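Local coordinates for formyltransferase (PDB 4NV1), which belongs to the formyltransferase family and binds dTDP-4-amino-4,6-dideoxyglucose in a pocket of its own chain, at residues F144-S147 against F148-Y151; S187-D190 against Y191-C195; N92-P95 against G96-Y100; Q155-E158 against V159-F162. All coordinates share one frame; numbering follows the deposited sequence.

Overall arrangement
Along the chain the order is interaction 3, interaction 1, interaction 4, interaction 2. Interactions 1 and 4 share helix 147-170: residues 144-151 lead into its first turn, and residues 155-162 continue it, the two centres about 16 Å apart. Interaction 3 leaves strand 89-94 of the mixed sheet and touches interaction 4, where Glu158 meets the backbone of residues 93-95 and Phe162 meets Ile93; their centres are about 11 Å apart. Interaction 2, on helix 188-195, lies about 27 Å from interaction 4, centre to centre, across the middle of the chain. Tyr151 of interaction 1 and Tyr191 of interaction 2 both belong to the ligand pocket, so separate helices supply its walls.

Interaction 1 (F144-S147 against F148-Y151); sequences FENS and FDVY. With 0FX (dTDP-4-amino-4,6-dideoxyglucose), chain I.
The amide of Asn146 and the carboxylate of Asp149 are turned almost alike, their planes 15° apart, although the side chains themselves cross at about a right angle. Asp149 OD1 also lies in plane at the edge of the Phe148 ring. Further along, the Tyr151 ring carries atom C4 of dTDP-4-amino-4,6-dideoxyglucose over one face, offset toward the rim, and has the ligand's O4P in plane at its edge. His217 meets both the Tyr151 and Phe148 rings edge-to-face.

The polar core is a capping box at the start of helix 147-170. Asn146 OD1 accepts from Asp149 N at 2.9 Å (N-H...O 151°) and, more weakly, from Phe148 N at 2.7 Å. In return Asn146 N donates to Asp149 OD2 over 2.9 Å, reaching that oxygen from above the carboxylate plane. A chi1 of 61° sets the Asn146 amide between its own backbone N and carbonyl carbon, which folds OD1 over the first-turn amides. Regular helix bonds follow, Val150 N to Asn146 O at 3.1 Å and Tyr151 N to Ser147 O at 2.9 Å. Beside them Glu145 OE1 rests 3.6 Å from Val150 CG2; OE1 accepts from Asn142 N, while OE2 forms a salt bridge with Lys153.

Two acceptors thus occupy the helix start, where the amide dipoles would probably stabilise the Asp149 carboxylate as an anion. One turn further on, Tyr151 OH donates weakly to O4P over 3.0 Å, so the helix whose first turn the box closes also brings a hydroxyl to the ligand's phosphate.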
loop_
_atom_site.group_PDB
_atom_site.type_symbol
_atom_site.label_atom_id
_atom_site.label_comp_id
_atom_site.label_asym_id
_atom_site.label_seq_id
_atom_site.Cartn_x
_atom_site.Cartn_y
_atom_site.Cartn_z
ATOM N N PHE A 144 5.656 -9.537 -7.230
ATOM C CA PHE A 144 4.948 -8.297 -7.196
ATOM C C PHE A 144 3.428 -8.462 -7.004
ATOM O O PHE A 144 2.698 -7.493 -7.080
ATOM C CB PHE A 144 5.260 -7.549 -8.463
ATOM C CG PHE A 144 5.019 -8.327 -9.723
ATOM C CD1 PHE A 144 6.062 -8.993 -10.369
ATOM C CD2 PHE A 144 3.786 -8.263 -10.369
ATOM C CE1 PHE A 144 5.864 -9.652 -11.559
ATOM C CE2 PHE A 144 3.582 -8.923 -11.576
ATOM C CZ PHE A 144 4.618 -9.635 -12.165
ATOM N N GLU A 145 2.970 -9.649 -6.646
ATOM C CA GLU A 145 1.565 -9.985 -6.580
ATOM C C GLU A 145 1.145 -10.113 -5.162
ATOM O O GLU A 145 1.946 -10.521 -4.333
ATOM C CB GLU A 145 1.296 -11.362 -7.225
ATOM C CG GLU A 145 1.627 -11.344 -8.683
ATOM C CD GLU A 145 1.419 -12.629 -9.468
ATOM O OE1 GLU A 145 1.462 -13.702 -8.849
ATOM O OE2 GLU A 145 1.283 -12.497 -10.722
ATOM N N ASN A 146 -0.101 -9.761 -4.902
ATOM C CA ASN A 146 -0.723 -9.978 -3.623
ATOM C C ASN A 146 -1.798 -11.086 -3.693
ATOM O O ASN A 146 -2.008 -11.718 -4.739
ATOM C CB ASN A 146 -1.318 -8.630 -3.128
ATOM C CG ASN A 146 -2.383 -8.082 -4.061
ATOM O OD1 ASN A 146 -3.036 -8.826 -4.789
ATOM N ND2 ASN A 146 -2.537 -6.748 -4.080
ATOM N N SER A 147 -2.513 -11.302 -2.594
ATOM C CA SER A 147 -3.615 -12.252 -2.595
ATOM C C SER A 147 -4.615 -12.013 -3.697
ATOM O O SER A 147 -5.161 -12.988 -4.252
ATOM C CB SER A 147 -4.309 -12.404 -1.244
ATOM O OG SER A 147 -5.596 -13.076 -1.333
ATOM N N PHE A 148 -4.852 -10.750 -4.046
ATOM C CA PHE A 148 -5.903 -10.473 -5.005
ATOM C C PHE A 148 -5.415 -10.856 -6.381
ATOM O O PHE A 148 -6.169 -11.444 -7.144
ATOM C CB PHE A 148 -6.447 -9.032 -5.012
ATOM C CG PHE A 148 -7.296 -8.734 -6.214
ATOM C CD1 PHE A 148 -8.676 -8.663 -6.125
ATOM C CD2 PHE A 148 -6.714 -8.534 -7.456
ATOM C CE1 PHE A 148 -9.469 -8.400 -7.232
ATOM C CE2 PHE A 148 -7.501 -8.272 -8.582
ATOM C CZ PHE A 148 -8.879 -8.204 -8.460
ATOM N N ASP A 149 -4.157 -10.614 -6.706
ATOM C CA ASP A 149 -3.714 -10.937 -8.035
ATOM C C ASP A 149 -3.626 -12.446 -8.264
ATOM O O ASP A 149 -3.750 -12.880 -9.419
ATOM C CB ASP A 149 -2.341 -10.334 -8.371
ATOM C CG ASP A 149 -2.198 -8.846 -7.940
ATOM O OD1 ASP A 149 -3.115 -8.066 -8.283
ATOM O OD2 ASP A 149 -1.204 -8.475 -7.277
ATOM N N VAL A 150 -3.214 -13.175 -7.219
ATOM C CA VAL A 150 -3.057 -14.615 -7.329
ATOM C C VAL A 150 -4.433 -15.252 -7.353
ATOM O O VAL A 150 -4.651 -16.122 -8.171
ATOM C CB VAL A 150 -2.228 -15.223 -6.167
ATOM C CG1 VAL A 150 -2.173 -16.751 -6.354
ATOM C CG2 VAL A 150 -0.833 -14.603 -6.208
ATOM N N TYR A 151 -5.392 -14.770 -6.557
ATOM C CA TYR A 151 -6.731 -15.277 -6.590
ATOM C C TYR A 151 -7.283 -15.076 -7.983
ATOM O O TYR A 151 -8.017 -15.951 -8.511
ATOM C CB TYR A 151 -7.600 -14.532 -5.596
ATOM C CG TYR A 151 -9.096 -14.833 -5.549
ATOM C CD1 TYR A 151 -9.590 -15.846 -4.728
ATOM C CD2 TYR A 151 -10.019 -14.027 -6.204
ATOM C CE1 TYR A 151 -10.945 -16.099 -4.610
ATOM C CE2 TYR A 151 -11.396 -14.253 -6.074
ATOM C CZ TYR A 151 -11.848 -15.313 -5.287
ATOM O OH TYR A 151 -13.192 -15.596 -5.113
HETATM O O4P 0FX I . -14.119 -17.436 -2.925
HETATM P P2 0FX I . -15.446 -16.638 -2.859
HETATM O O3P 0FX I . -16.082 -15.825 -3.966
HETATM O O1G 0FX I . -16.382 -17.147 -1.678
HETATM C C1G 0FX I . -17.006 -18.409 -1.732
HETATM C C2G 0FX I . -17.659 -18.434 -0.359
HETATM O O2G 0FX I . -18.247 -17.172 -0.030
HETATM C C3G 0FX I . -16.661 -18.789 0.726
HETATM O O3G 0FX I . -17.503 -18.959 1.886
HETATM C C4G 0FX I . -15.887 -20.048 0.289
HETATM N N4A 0FX I . -14.970 -20.531 1.311
HETATM C C5G 0FX I . -15.130 -19.853 -1.030
HETATM C C6G 0FX I . -14.425 -21.132 -1.467
HETATM O O5G 0FX I . -16.094 -19.477 -2.016
HETATM O OPP 0FX I . -15.435 -15.206 -2.157
HETATM P P 0FX I . -14.804 -14.603 -0.837
HETATM O O1P 0FX I . -15.482 -14.975 0.465
HETATM O O2P 0FX I . -14.716 -13.229 -1.491
HETATM O O5 0FX I . -13.231 -14.955 -0.765
HETATM C C5 0FX I . -12.425 -14.601 -1.896
HETATM C C4 0FX I . -11.042 -14.134 -1.480
HETATM O O4 0FX I . -11.133 -12.834 -0.924
HETATM C C3 0FX I . -10.350 -14.952 -0.433
HETATM O O3 0FX I . -9.493 -15.959 -0.992
HETATM C C2 0FX I . -9.409 -13.945 0.230
HETATM C C1 0FX I . -10.189 -12.636 0.103
HETATM N N11 0FX I . -10.752 -12.271 1.407
HETATM C C61 0FX I . -11.996 -12.680 1.737
HETATM C C51 0FX I . -12.520 -12.355 2.970
HETATM C C5A 0FX I . -13.879 -12.790 3.482
HETATM C C21 0FX I . -10.018 -11.522 2.254
HETATM O O21 0FX I . -8.792 -11.060 1.934
HETATM N N31 0FX I . -10.493 -11.127 3.440
HETATM C C41 0FX I . -11.733 -11.553 3.761
HETATM O O41 0FX I . -12.273 -11.262 4.939
#

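Interaction 2 (S187-D190 against Y191-C195); sequences SIHD and YKNMC
Tyr191 N donates to Ser187 O at 3.2 Å, the first bond from residues 191-195 back to residues 187-190, and the tight part of the contact is built around it. Ser187 is the N-cap, and with Asp190 it forms a capping box: Asp190 N reaches Ser187 OG at 3.1 Å, and Ser187 N reaches Asp190 OD2 at 2.7 Å with an N-H...O angle of 156°. The Ser187 hydroxyl adds a weak bond to the same OD2, so that one carboxylate oxygen is gripped twice by a single residue. Lys192 N to Ile188 O at 3.0 Å and Asn193 N to His189 O at 3.1 Å extend the ladder.

The solvent side is looser, carrying the exposed Ile188, His189, Lys192 and Asn193. There the Asn193 amide stands almost upright on the His189 ring, the planes 85° apart; OD1 lies over one ring face, offset toward the rim, and ND2 comes within 3.1 Å of CD2 of His189. His189 CG lies opposite its backbone N (chi1 180°), which carries the ring along the helix surface to Asn193.

Inward, Met194 CG packs 3.4 Å from Asp190 O. Both residues press on helix 106-113 at Phe109. Tyr191 sets its ring edge-to-face with Phe105 and touches Met215, Asn222 and the bound ligand, while Met194 O accepts from Tyr211 OH of helix 205-214 and the Cys195 backbone bonds to Tyr224 of strand 223-226.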
loop_
_atom_site.group_PDB
_atom_site.type_symbol
_atom_site.label_atom_id
_atom_site.label_comp_id
_atom_site.label_asym_id
_atom_site.label_seq_id
_atom_site.Cartn_x
_atom_site.Cartn_y
_atom_site.Cartn_z
ATOM N N SER A 187 -7.592 -24.292 8.632
ATOM C CA SER A 187 -8.933 -23.833 9.092
ATOM C C SER A 187 -9.183 -22.341 9.016
ATOM O O SER A 187 -8.241 -21.571 8.898
ATOM C CB SER A 187 -9.175 -24.202 10.555
ATOM O OG SER A 187 -8.070 -23.967 11.413
ATOM N N ILE A 188 -10.431 -21.893 9.125
ATOM C CA ILE A 188 -10.678 -20.446 9.220
ATOM C C ILE A 188 -10.069 -19.811 10.484
ATOM O O ILE A 188 -9.726 -18.631 10.499
ATOM C CB ILE A 188 -12.182 -20.119 9.072
ATOM C CG1 ILE A 188 -12.387 -18.617 8.850
ATOM C CG2 ILE A 188 -12.946 -20.624 10.294
ATOM C CD1 ILE A 188 -13.354 -18.302 7.731
ATOM N N HIS A 189 -9.908 -20.602 11.539
ATOM C CA HIS A 189 -9.162 -20.216 12.722
ATOM C C HIS A 189 -7.680 -20.127 12.395
ATOM O O HIS A 189 -7.006 -19.301 12.981
ATOM C CB HIS A 189 -9.390 -21.263 13.818
ATOM C CG HIS A 189 -8.681 -21.015 15.119
ATOM N ND1 HIS A 189 -9.154 -20.144 16.083
ATOM C CD2 HIS A 189 -7.594 -21.618 15.666
ATOM C CE1 HIS A 189 -8.356 -20.171 17.136
ATOM N NE2 HIS A 189 -7.401 -21.057 16.908
ATOM N N ASP A 190 -7.140 -20.976 11.520
ATOM C CA ASP A 190 -5.716 -20.866 11.217
ATOM C C ASP A 190 -5.475 -19.504 10.577
ATOM O O ASP A 190 -4.480 -18.869 10.875
ATOM C CB ASP A 190 -5.221 -21.961 10.273
ATOM C CG ASP A 190 -5.083 -23.320 10.952
ATOM O OD1 ASP A 190 -4.574 -23.413 12.095
ATOM O OD2 ASP A 190 -5.471 -24.312 10.301
ATOM N N TYR A 191 -6.405 -19.058 9.730
ATOM C CA TYR A 191 -6.332 -17.780 9.066
ATOM C C TYR A 191 -6.386 -16.664 10.131
ATOM O O TYR A 191 -5.479 -15.815 10.236
ATOM C CB TYR A 191 -7.474 -17.649 8.024
ATOM C CG TYR A 191 -7.498 -16.308 7.330
ATOM C CD1 TYR A 191 -6.526 -15.983 6.391
ATOM C CD2 TYR A 191 -8.463 -15.343 7.641
ATOM C CE1 TYR A 191 -6.497 -14.738 5.795
ATOM C CE2 TYR A 191 -8.456 -14.094 7.047
ATOM C CZ TYR A 191 -7.468 -13.794 6.128
ATOM O OH TYR A 191 -7.421 -12.571 5.496
ATOM N N LYS A 192 -7.428 -16.715 10.961
ATOM C CA LYS A 192 -7.686 -15.680 11.954
ATOM C C LYS A 192 -6.508 -15.460 12.890
ATOM O O LYS A 192 -6.184 -14.330 13.187
ATOM C CB LYS A 192 -9.040 -15.881 12.652
ATOM C CG LYS A 192 -10.195 -15.433 11.738
ATOM C CD LYS A 192 -11.593 -15.508 12.377
ATOM C CE LYS A 192 -12.265 -14.143 12.600
ATOM N NZ LYS A 192 -13.223 -13.720 11.533
ATOM N N ASN A 193 -5.787 -16.503 13.263
ATOM C CA ASN A 193 -4.565 -16.350 14.025
ATOM C C ASN A 193 -3.398 -15.643 13.333
ATOM O O ASN A 193 -2.413 -15.361 13.979
ATOM C CB ASN A 193 -4.083 -17.741 14.472
ATOM C CG ASN A 193 -5.042 -18.411 15.455
ATOM O OD1 ASN A 193 -5.708 -17.755 16.266
ATOM N ND2 ASN A 193 -5.128 -19.732 15.372
ATOM N N MET A 194 -3.439 -15.460 12.023
ATOM C CA MET A 194 -2.343 -14.822 11.299
ATOM C C MET A 194 -2.637 -13.341 11.107
ATOM O O MET A 194 -1.774 -12.590 10.651
ATOM C CB MET A 194 -2.224 -15.370 9.874
ATOM C CG MET A 194 -2.013 -16.845 9.726
ATOM S SD MET A 194 -1.217 -17.152 8.138
ATOM C CE MET A 194 -2.583 -16.759 7.063
ATOM N N CYS A 195 -3.876 -12.942 11.386
ATOM C CA CYS A 195 -4.338 -11.597 11.096
ATOM C C CYS A 195 -3.721 -10.533 12.002
ATOM O O CYS A 195 -3.434 -9.423 11.528
ATOM C CB CYS A 195 -5.857 -11.558 11.139
ATOM S SG CYS A 195 -6.541 -12.333 9.657
#

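Interaction 3 (N92-P95 against G96-Y100); sequences NIHP and GLNPY
His94 and Gly96 meet where strand 89-94 leaves the Rossmann-like sheet, within an Asn-Ile-His-Pro-Gly sequence that matches a signature of formyltransferases. The chain bends at once: Gly96 N gives a weak bond to His94 O at 2.9 Å, and with Pro95 at phi -75° and psi 43° this is an inverse gamma turn. The bend brings Gly96 N over one face of the His94 imidazole, 3.5 Å above its plane and offset toward the rim.

With CG trans to the backbone N (chi1 173°), the His94 ring extends along the onward course of the chain, and its CD2-NE2 side reaches Asn98. The Asn98 amide, tilted against the ring, brings ND2 obliquely to within 3.1 Å of His94 CD2. A second turn follows, in which Tyr100 N bonds Leu97 O at 2.9 Å around the cis peptide before Pro99, a type VI beta turn.

Nearby, Thr120 OG1 of strand 117-123 bonds both Gly96 O and Asn98 N, and Pro95 packs on Val154 and Glu158 of helix 147-170. The loop is thus fastened to the adjacent strand while its proline faces that helix. A single water ties the two turns together: it lies in plane at the edge of the imidazole, 3.1 Å from His94 NE2, accepts weakly from Asn98 ND2 at 2.7 Å, and donates to Tyr100 O at 2.9 Å.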
loop_
_atom_site.group_PDB
_atom_site.type_symbol
_atom_site.label_atom_id
_atom_site.label_comp_id
_atom_site.label_asym_id
_atom_site.label_seq_id
_atom_site.Cartn_x
_atom_site.Cartn_y
_atom_site.Cartn_z
ATOM N N ASN A 92 -16.479 -30.361 -7.827
ATOM C CA ASN A 92 -16.054 -29.081 -7.296
ATOM C C ASN A 92 -14.997 -28.439 -8.170
ATOM O O ASN A 92 -14.054 -29.085 -8.615
ATOM C CB ASN A 92 -15.477 -29.334 -5.921
ATOM C CG ASN A 92 -15.236 -28.053 -5.120
ATOM O OD1 ASN A 92 -14.525 -28.113 -4.166
ATOM N ND2 ASN A 92 -15.893 -26.953 -5.436
ATOM N N ILE A 93 -15.133 -27.142 -8.378
ATOM C CA ILE A 93 -14.205 -26.383 -9.163
ATOM C C ILE A 93 -13.645 -25.450 -8.120
ATOM O O ILE A 93 -14.366 -24.591 -7.581
ATOM C CB ILE A 93 -14.941 -25.686 -10.317
ATOM C CG1 ILE A 93 -15.461 -26.736 -11.315
ATOM C CG2 ILE A 93 -14.044 -24.716 -11.082
ATOM C CD1 ILE A 93 -16.917 -27.082 -11.229
ATOM N N HIS A 94 -12.353 -25.632 -7.847
ATOM C CA HIS A 94 -11.729 -25.179 -6.593
ATOM C C HIS A 94 -10.509 -24.265 -6.826
ATOM O O HIS A 94 -9.566 -24.682 -7.506
ATOM C CB HIS A 94 -11.332 -26.440 -5.811
ATOM C CG HIS A 94 -10.540 -26.197 -4.572
ATOM N ND1 HIS A 94 -10.999 -25.441 -3.508
ATOM C CD2 HIS A 94 -9.322 -26.661 -4.206
ATOM C CE1 HIS A 94 -10.076 -25.408 -2.563
ATOM N NE2 HIS A 94 -9.049 -26.149 -2.957
ATOM N N PRO A 95 -10.482 -23.075 -6.188
ATOM C CA PRO A 95 -9.349 -22.161 -6.229
ATOM C C PRO A 95 -8.152 -22.556 -5.403
ATOM O O PRO A 95 -7.484 -21.674 -4.874
ATOM C CB PRO A 95 -9.928 -20.822 -5.720
ATOM C CG PRO A 95 -10.929 -21.256 -4.732
ATOM C CD PRO A 95 -11.452 -22.629 -5.173
ATOM N N GLY A 96 -7.752 -23.815 -5.419
ATOM C CA GLY A 96 -6.386 -24.195 -5.018
ATOM C C GLY A 96 -5.903 -25.497 -5.667
ATOM O O GLY A 96 -6.648 -26.107 -6.421
ATOM N N LEU A 97 -4.635 -25.851 -5.480
ATOM C CA LEU A 97 -4.058 -27.042 -6.131
ATOM C C LEU A 97 -4.045 -28.153 -5.103
ATOM O O LEU A 97 -3.090 -28.308 -4.369
ATOM C CB LEU A 97 -2.632 -26.781 -6.608
ATOM C CG LEU A 97 -2.052 -27.708 -7.685
ATOM C CD1 LEU A 97 -2.510 -27.423 -9.090
ATOM C CD2 LEU A 97 -0.553 -27.576 -7.742
ATOM N N ASN A 98 -5.092 -28.958 -5.066
ATOM C CA ASN A 98 -5.110 -30.116 -4.170
ATOM C C ASN A 98 -3.894 -31.038 -4.382
ATOM O O ASN A 98 -3.465 -31.221 -5.507
ATOM C CB ASN A 98 -6.354 -30.949 -4.459
ATOM C CG ASN A 98 -7.661 -30.281 -4.006
ATOM O OD1 ASN A 98 -8.746 -30.868 -4.134
ATOM N ND2 ASN A 98 -7.563 -29.083 -3.440
ATOM N N PRO A 99 -3.327 -31.600 -3.310
ATOM C CA PRO A 99 -3.878 -31.524 -1.986
ATOM C C PRO A 99 -3.239 -30.431 -1.116
ATOM O O PRO A 99 -3.272 -30.576 0.099
ATOM C CB PRO A 99 -3.433 -32.835 -1.389
ATOM C CG PRO A 99 -2.054 -33.020 -1.981
ATOM C CD PRO A 99 -2.274 -32.622 -3.408
ATOM N N TYR A 100 -2.582 -29.431 -1.704
ATOM C CA TYR A 100 -1.881 -28.365 -0.935
ATOM C C TYR A 100 -2.768 -27.172 -0.502
ATOM O O TYR A 100 -3.476 -26.603 -1.310
ATOM C CB TYR A 100 -0.682 -27.849 -1.701
ATOM C CG TYR A 100 0.235 -28.913 -2.304
ATOM C CD1 TYR A 100 0.104 -29.216 -3.643
ATOM C CD2 TYR A 100 1.232 -29.560 -1.579
ATOM C CE1 TYR A 100 0.894 -30.162 -4.246
ATOM C CE2 TYR A 100 2.062 -30.539 -2.175
ATOM C CZ TYR A 100 1.904 -30.811 -3.519
ATOM O OH TYR A 100 2.628 -31.767 -4.233
HETATM O O HOH W 1 -6.196 -27.056 -2.320
#

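Interaction 4 (Q155-E158 against V159-F162); sequences QKKE and VELF
Lys157 NZ and Glu160 OE2 form a salt bridge at 2.6 Å, three residues apart on helix 147-170. The ammonium meets OE2 on its syn side, 22° out of the carboxylate plane. Although the two chains lie side by side and point the same way, only Lys157 is folded: bends at chi2 (62°) and chi3 (68°) curl its chain round, while Glu160 stays extended. NZ has a second, weak and long ion pair with Glu137.

The same curl lays Lys157 CD against Leu161, 4.0 Å from CG. Beneath it Leu161 N bonds Lys157 O at 2.7 Å, in line with the ladder that runs from Val159 N to Gln155 O (3.1 Å) through Phe162 N to Glu158 O (3.0 Å). Glu158 turns from this charged side, its OE1 accepting from His75 NE2.

The helix thus packs against the mixed sheet and alongside helix 13-24. Gln155 and Val159 touch Ile15 of helix 13-24, and Phe162 stacks on Phe19 of that helix while meeting Phe72 of strand 70-74 edge-to-face. Lys157 and Leu161 pack on strands 117-123 and 133-139, and Glu158 lies on Ala119 of strand 117-123 and on Pro95.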
loop_
_atom_site.group_PDB
_atom_site.type_symbol
_atom_site.label_atom_id
_atom_site.label_comp_id
_atom_site.label_asym_id
_atom_site.label_seq_id
_atom_site.Cartn_x
_atom_site.Cartn_y
_atom_site.Cartn_z
ATOM N N GLN A 155 -8.674 -17.974 -10.438
ATOM C CA GLN A 155 -10.054 -17.948 -10.891
ATOM C C GLN A 155 -10.155 -18.119 -12.364
ATOM O O GLN A 155 -10.886 -18.973 -12.851
ATOM C CB GLN A 155 -10.809 -16.717 -10.371
ATOM C CG GLN A 155 -12.294 -16.867 -10.366
ATOM C CD GLN A 155 -13.007 -15.698 -9.671
ATOM O OE1 GLN A 155 -13.452 -14.771 -10.341
ATOM N NE2 GLN A 155 -13.112 -15.740 -8.357
ATOM N N LYS A 156 -9.412 -17.347 -13.118
ATOM C CA LYS A 156 -9.300 -17.559 -14.540
ATOM C C LYS A 156 -8.808 -18.953 -14.957
ATOM O O LYS A 156 -9.247 -19.527 -15.961
ATOM C CB LYS A 156 -8.287 -16.537 -15.024
ATOM C CG LYS A 156 -8.163 -16.412 -16.523
ATOM C CD LYS A 156 -7.790 -14.979 -16.888
ATOM C CE LYS A 156 -8.728 -13.963 -16.225
ATOM N NZ LYS A 156 -8.021 -12.858 -15.494
ATOM N N LYS A 157 -7.908 -19.546 -14.187
ATOM C CA LYS A 157 -7.446 -20.898 -14.539
ATOM C C LYS A 157 -8.620 -21.878 -14.336
ATOM O O LYS A 157 -8.919 -22.728 -15.163
ATOM C CB LYS A 157 -6.238 -21.246 -13.670
ATOM C CG LYS A 157 -5.687 -22.651 -13.908
ATOM C CD LYS A 157 -5.193 -22.798 -15.345
ATOM C CE LYS A 157 -3.973 -21.959 -15.621
ATOM N NZ LYS A 157 -3.827 -21.880 -17.093
ATOM N N GLU A 158 -9.338 -21.693 -13.248
ATOM C CA GLU A 158 -10.532 -22.449 -12.931
ATOM C C GLU A 158 -11.459 -22.511 -14.089
ATOM O O GLU A 158 -11.816 -23.604 -14.437
ATOM C CB GLU A 158 -11.342 -21.869 -11.801
ATOM C CG GLU A 158 -10.858 -22.178 -10.392
ATOM C CD GLU A 158 -11.713 -21.447 -9.363
ATOM O OE1 GLU A 158 -11.612 -20.193 -9.345
ATOM O OE2 GLU A 158 -12.462 -22.086 -8.569
ATOM N N VAL A 159 -11.852 -21.353 -14.631
ATOM C CA VAL A 159 -12.752 -21.264 -15.781
ATOM C C VAL A 159 -12.207 -21.836 -17.100
ATOM O O VAL A 159 -12.905 -22.542 -17.854
ATOM C CB VAL A 159 -13.214 -19.814 -15.944
ATOM C CG1 VAL A 159 -13.997 -19.682 -17.218
ATOM C CG2 VAL A 159 -14.095 -19.437 -14.757
ATOM N N GLU A 160 -10.922 -21.625 -17.336
ATOM C CA GLU A 160 -10.238 -22.295 -18.432
ATOM C C GLU A 160 -10.157 -23.822 -18.298
ATOM O O GLU A 160 -10.404 -24.563 -19.255
ATOM C CB GLU A 160 -8.876 -21.635 -18.623
ATOM C CG GLU A 160 -8.037 -22.365 -19.641
ATOM C CD GLU A 160 -6.539 -22.167 -19.436
ATOM O OE1 GLU A 160 -5.821 -22.698 -20.304
ATOM O OE2 GLU A 160 -6.076 -21.550 -18.442
ATOM N N LEU A 161 -9.939 -24.322 -17.090
ATOM C CA LEU A 161 -9.915 -25.769 -16.889
ATOM C C LEU A 161 -11.319 -26.376 -17.011
ATOM O O LEU A 161 -11.519 -27.408 -17.601
ATOM C CB LEU A 161 -9.317 -26.160 -15.556
ATOM C CG LEU A 161 -7.839 -25.821 -15.359
ATOM C CD1 LEU A 161 -7.428 -26.387 -14.031
ATOM C CD2 LEU A 161 -6.844 -26.458 -16.321
ATOM N N PHE A 162 -12.342 -25.661 -16.566
ATOM C CA PHE A 162 -13.701 -26.195 -16.644
ATOM C C PHE A 162 -14.159 -26.208 -18.102
ATOM O O PHE A 162 -14.837 -27.138 -18.577
ATOM C CB PHE A 162 -14.598 -25.303 -15.790
ATOM C CG PHE A 162 -16.045 -25.643 -15.870
ATOM C CD1 PHE A 162 -16.533 -26.737 -15.204
ATOM C CD2 PHE A 162 -16.917 -24.836 -16.535
ATOM C CE1 PHE A 162 -17.889 -27.047 -15.242
ATOM C CE2 PHE A 162 -18.262 -25.141 -16.622
ATOM C CZ PHE A 162 -18.752 -26.249 -15.965
#